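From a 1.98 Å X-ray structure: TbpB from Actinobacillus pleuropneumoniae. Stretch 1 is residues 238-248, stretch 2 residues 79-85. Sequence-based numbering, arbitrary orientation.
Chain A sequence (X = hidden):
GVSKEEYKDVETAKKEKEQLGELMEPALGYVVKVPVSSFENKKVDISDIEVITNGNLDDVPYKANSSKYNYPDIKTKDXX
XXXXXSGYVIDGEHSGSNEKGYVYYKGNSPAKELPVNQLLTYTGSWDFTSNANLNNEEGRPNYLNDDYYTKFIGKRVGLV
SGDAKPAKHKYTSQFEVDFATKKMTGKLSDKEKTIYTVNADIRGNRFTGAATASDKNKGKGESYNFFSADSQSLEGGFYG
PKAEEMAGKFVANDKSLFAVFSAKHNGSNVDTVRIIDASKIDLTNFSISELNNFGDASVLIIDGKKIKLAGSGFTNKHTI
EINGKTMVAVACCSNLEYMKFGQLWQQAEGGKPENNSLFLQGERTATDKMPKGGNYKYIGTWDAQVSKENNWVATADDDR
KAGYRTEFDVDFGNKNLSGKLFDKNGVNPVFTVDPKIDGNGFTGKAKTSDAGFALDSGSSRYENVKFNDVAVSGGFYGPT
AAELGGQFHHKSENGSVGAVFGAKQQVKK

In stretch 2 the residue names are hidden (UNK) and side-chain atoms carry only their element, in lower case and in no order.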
# COMPACT_ATOMS: atom_id res chain seq x y z
N PHE A 238 2.31 5.35 -5.71
CA PHE A 238 2.82 6.55 -5.08
C PHE A 238 3.37 6.18 -3.75
O PHE A 238 2.76 5.43 -3.02
CB PHE A 238 1.70 7.58 -4.94
CG PHE A 238 1.18 8.06 -6.26
CD1 PHE A 238 1.94 8.96 -7.03
CD2 PHE A 238 -0.05 7.60 -6.75
CE1 PHE A 238 1.48 9.43 -8.26
CE2 PHE A 238 -0.52 8.04 -8.01
CZ PHE A 238 0.27 8.99 -8.75
N TYR A 239 4.54 6.72 -3.45
CA TYR A 239 5.24 6.41 -2.21
C TYR A 239 5.67 7.72 -1.53
O TYR A 239 5.76 8.77 -2.16
CB TYR A 239 6.48 5.58 -2.52
CG TYR A 239 6.24 4.23 -3.16
CD1 TYR A 239 6.21 3.07 -2.39
CD2 TYR A 239 6.10 4.10 -4.55
CE1 TYR A 239 6.03 1.81 -2.97
CE2 TYR A 239 5.91 2.83 -5.16
CZ TYR A 239 5.89 1.68 -4.35
OH TYR A 239 5.73 0.42 -4.88
N GLY A 240 6.00 7.66 -0.25
CA GLY A 240 6.04 8.89 0.55
C GLY A 240 4.67 9.11 1.14
O GLY A 240 3.65 8.84 0.47
N PRO A 241 4.60 9.63 2.39
CA PRO A 241 3.29 9.73 3.03
C PRO A 241 2.26 10.54 2.25
O PRO A 241 1.09 10.28 2.39
CB PRO A 241 3.59 10.48 4.35
CG PRO A 241 5.06 10.20 4.62
CD PRO A 241 5.72 9.96 3.30
N LYS A 242 2.72 11.50 1.45
CA LYS A 242 1.87 12.36 0.64
C LYS A 242 2.12 12.21 -0.88
O LYS A 242 1.95 13.18 -1.64
CB LYS A 242 2.04 13.82 1.07
CG LYS A 242 1.68 14.08 2.51
CD LYS A 242 2.17 15.47 2.85
CE LYS A 242 2.07 15.72 4.35
NZ LYS A 242 0.75 16.22 4.64
N ALA A 243 2.53 11.01 -1.31
CA ALA A 243 2.77 10.76 -2.76
C ALA A 243 3.86 11.70 -3.36
O ALA A 243 3.77 12.14 -4.51
CB ALA A 243 1.44 10.83 -3.56
N GLU A 244 4.88 12.00 -2.55
CA GLU A 244 6.02 12.76 -3.01
C GLU A 244 6.69 12.13 -4.25
O GLU A 244 7.21 12.84 -5.06
CB GLU A 244 7.07 12.86 -1.89
CG GLU A 244 6.62 13.76 -0.69
CD GLU A 244 5.93 13.03 0.44
OE1 GLU A 244 5.27 11.97 0.28
OE2 GLU A 244 5.99 13.56 1.55
N GLU A 245 6.65 10.80 -4.38
CA GLU A 245 7.42 10.10 -5.41
C GLU A 245 6.55 8.96 -5.97
O GLU A 245 5.47 8.65 -5.41
CB GLU A 245 8.73 9.53 -4.79
CG GLU A 245 9.70 10.70 -4.37
CD GLU A 245 10.88 10.22 -3.58
OE1 GLU A 245 11.16 9.00 -3.56
OE2 GLU A 245 11.51 11.06 -2.96
N MET A 246 6.99 8.39 -7.10
CA MET A 246 6.23 7.31 -7.73
C MET A 246 7.22 6.35 -8.39
O MET A 246 8.34 6.73 -8.75
CB MET A 246 5.23 7.88 -8.76
CG MET A 246 5.94 8.70 -9.87
SD MET A 246 4.79 9.24 -11.18
CE MET A 246 4.68 7.69 -12.20
N ALA A 247 6.81 5.09 -8.53
CA ALA A 247 7.67 4.09 -9.18
C ALA A 247 6.75 3.03 -9.75
O ALA A 247 5.59 2.88 -9.29
CB ALA A 247 8.66 3.49 -8.17
N GLY A 248 7.21 2.34 -10.77
CA GLY A 248 6.38 1.26 -11.34
C GLY A 248 7.03 0.55 -12.49
O GLY A 248 8.25 0.68 -12.73
N UNK A 79 20.37 10.56 -4.93
CA UNK A 79 20.27 11.06 -3.56
C UNK A 79 19.02 11.93 -3.28
O UNK A 79 18.70 12.15 -2.12
o UNK A 79 22.60 10.89 -2.97
c UNK A 79 21.54 11.83 -3.17
N UNK A 80 18.35 12.40 -4.31
CA UNK A 80 17.13 13.22 -4.12
C UNK A 80 15.86 12.37 -3.89
O UNK A 80 14.80 12.90 -3.55
o UNK A 80 16.67 13.40 -6.51
c UNK A 80 16.94 14.15 -5.31
N UNK A 81 15.96 11.06 -4.15
CA UNK A 81 14.80 10.16 -4.00
C UNK A 81 14.79 9.61 -2.59
O UNK A 81 15.74 8.94 -2.19
c UNK A 81 14.71 9.47 -6.48
c UNK A 81 14.83 8.32 -7.47
c UNK A 81 14.86 8.99 -5.03
c UNK A 81 13.34 10.19 -6.67
N UNK A 82 13.72 9.89 -1.84
CA UNK A 82 13.62 9.43 -0.45
C UNK A 82 12.82 8.15 -0.26
O UNK A 82 12.98 7.43 0.73
o UNK A 82 12.25 13.68 0.69
c UNK A 82 12.96 10.53 0.41
c UNK A 82 13.72 11.85 0.42
c UNK A 82 12.98 12.86 1.23
n UNK A 82 13.09 12.76 2.55
N UNK A 83 11.94 7.83 -1.21
CA UNK A 83 10.96 6.75 -0.96
C UNK A 83 10.97 5.71 -2.06
O UNK A 83 10.33 4.67 -1.90
o UNK A 83 9.08 11.05 3.44
c UNK A 83 9.19 10.17 2.36
c UNK A 83 9.16 10.64 1.02
c UNK A 83 9.53 7.35 -0.89
c UNK A 83 9.33 8.81 2.63
c UNK A 83 9.43 7.91 1.56
c UNK A 83 9.28 9.72 -0.04
c UNK A 83 9.41 8.35 0.22
N UNK A 84 11.61 5.97 -3.20
CA UNK A 84 11.57 4.99 -4.30
C UNK A 84 12.98 4.74 -4.89
O UNK A 84 13.88 5.54 -4.69
c UNK A 84 9.21 5.66 -4.91
c UNK A 84 10.60 5.43 -5.44
c UNK A 84 11.10 6.72 -6.20
N UNK A 85 13.16 3.63 -5.60
CA UNK A 85 14.42 3.42 -6.35
C UNK A 85 14.14 2.44 -7.47
O UNK A 85 13.51 1.40 -7.25
n UNK A 85 21.63 1.93 -6.02
c UNK A 85 18.00 2.14 -5.25
c UNK A 85 15.54 2.81 -5.45
c UNK A 85 16.88 2.65 -6.18
c UNK A 85 20.49 1.90 -5.31
n UNK A 85 19.33 2.15 -5.92
n UNK A 85 20.51 1.67 -3.98
O HOH W 1 10.66 13.25 -1.87
O HOH W 2 8.12 13.32 3.02

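Position 79 carries two side-chain atoms, one carbon and then one oxygen. It lies out of reach of stretch 1. A single carbon ending in oxygen is a hydroxymethyl group, so this is Ser-79.

Position 80 has the same composition, one carbon followed by one oxygen. Its CB, the side-chain atom nearest to stretch 1, is still 6.7 Å from OE2 of Glu-245. Only its carbonyl comes near, with backbone O 3.8 Å from OE2 of Glu-245. The residue is Ser-80.

Position 81 has four carbons and no heteroatom. The chain forks at the second carbon. One terminal carbon lies 3.9 Å from CD of Glu-245, and the backbone CA is 3.6 Å from OE2 of Glu-245. Four carbons forked in this way identify Leu-81. The CB points sideways to stretch 1.

Position 82 has three carbons in a row, the third bearing one oxygen and one nitrogen. Its backbone N donates a hydrogen bond to OE2 of Glu-245 at 2.7 Å, with a nearly straight angle of 169°. The terminal amide on a three-carbon chain identifies Gln-82. Water 1 joins the same two residues, donating to OE1 of Gln-82 at 3.0 Å and to OE2 of Glu-245 at 2.6 Å.

Position 83 has one carbon leading to a six-carbon ring that bears an oxygen. The CA of Gly-240 sits over one face of this ring, 3.4 Å from its centroid and 12° off the normal, a CH-pi contact. The phenol ring identifies Tyr-83. Its CZ lies 3.6 Å from CD of Pro-241. Its CB packs 3.9 Å from CB of Tyr-239. Its backbone N donates to OE1 of Glu-245 at 2.7 Å. Water 2 links OH of Tyr-83 (2.5 Å) to OE2 of Glu-244 (2.6 Å).

Position 84 has three carbons, the first carrying the other two. One branch lies 3.5 Å from CD2 of Tyr-239. The CB is 3.9 Å from CB of Ala-247. Branching at the first carbon, with carbon alone, identifies Val-84. The branch near Tyr-239 is CG1. The backbone N makes a weak hydrogen bond to OE1 of Glu-245, at 3.1 Å and 126°.

Position 85 has three carbons, a nitrogen, then a carbon carrying two more nitrogens. This guanidinium group identifies Arg-85. Its CB points away from stretch 1, and the extended side chain finds partners elsewhere in the structure.

The contact centres on the carboxylate of Glu-245. It accepts from three successive backbone amides, at 82, 83 and 84, so this recognition reads the main chain of stretch 2. Beside it, Tyr-83 lies against the turn that runs from Gly-240 to Ala-243. Glycine allows this close approach: an ideal CB on Gly-240 would fall 2.8 Å from CD2 of Tyr-83. The backbone angles of Gly-240 also call for glycine by themselves. Val-84 completes the apolar part, packing against both Tyr-239 and Ala-247. Together the two stretches bury 438 Å².

Stretch 2 79-85: SSLQYVR
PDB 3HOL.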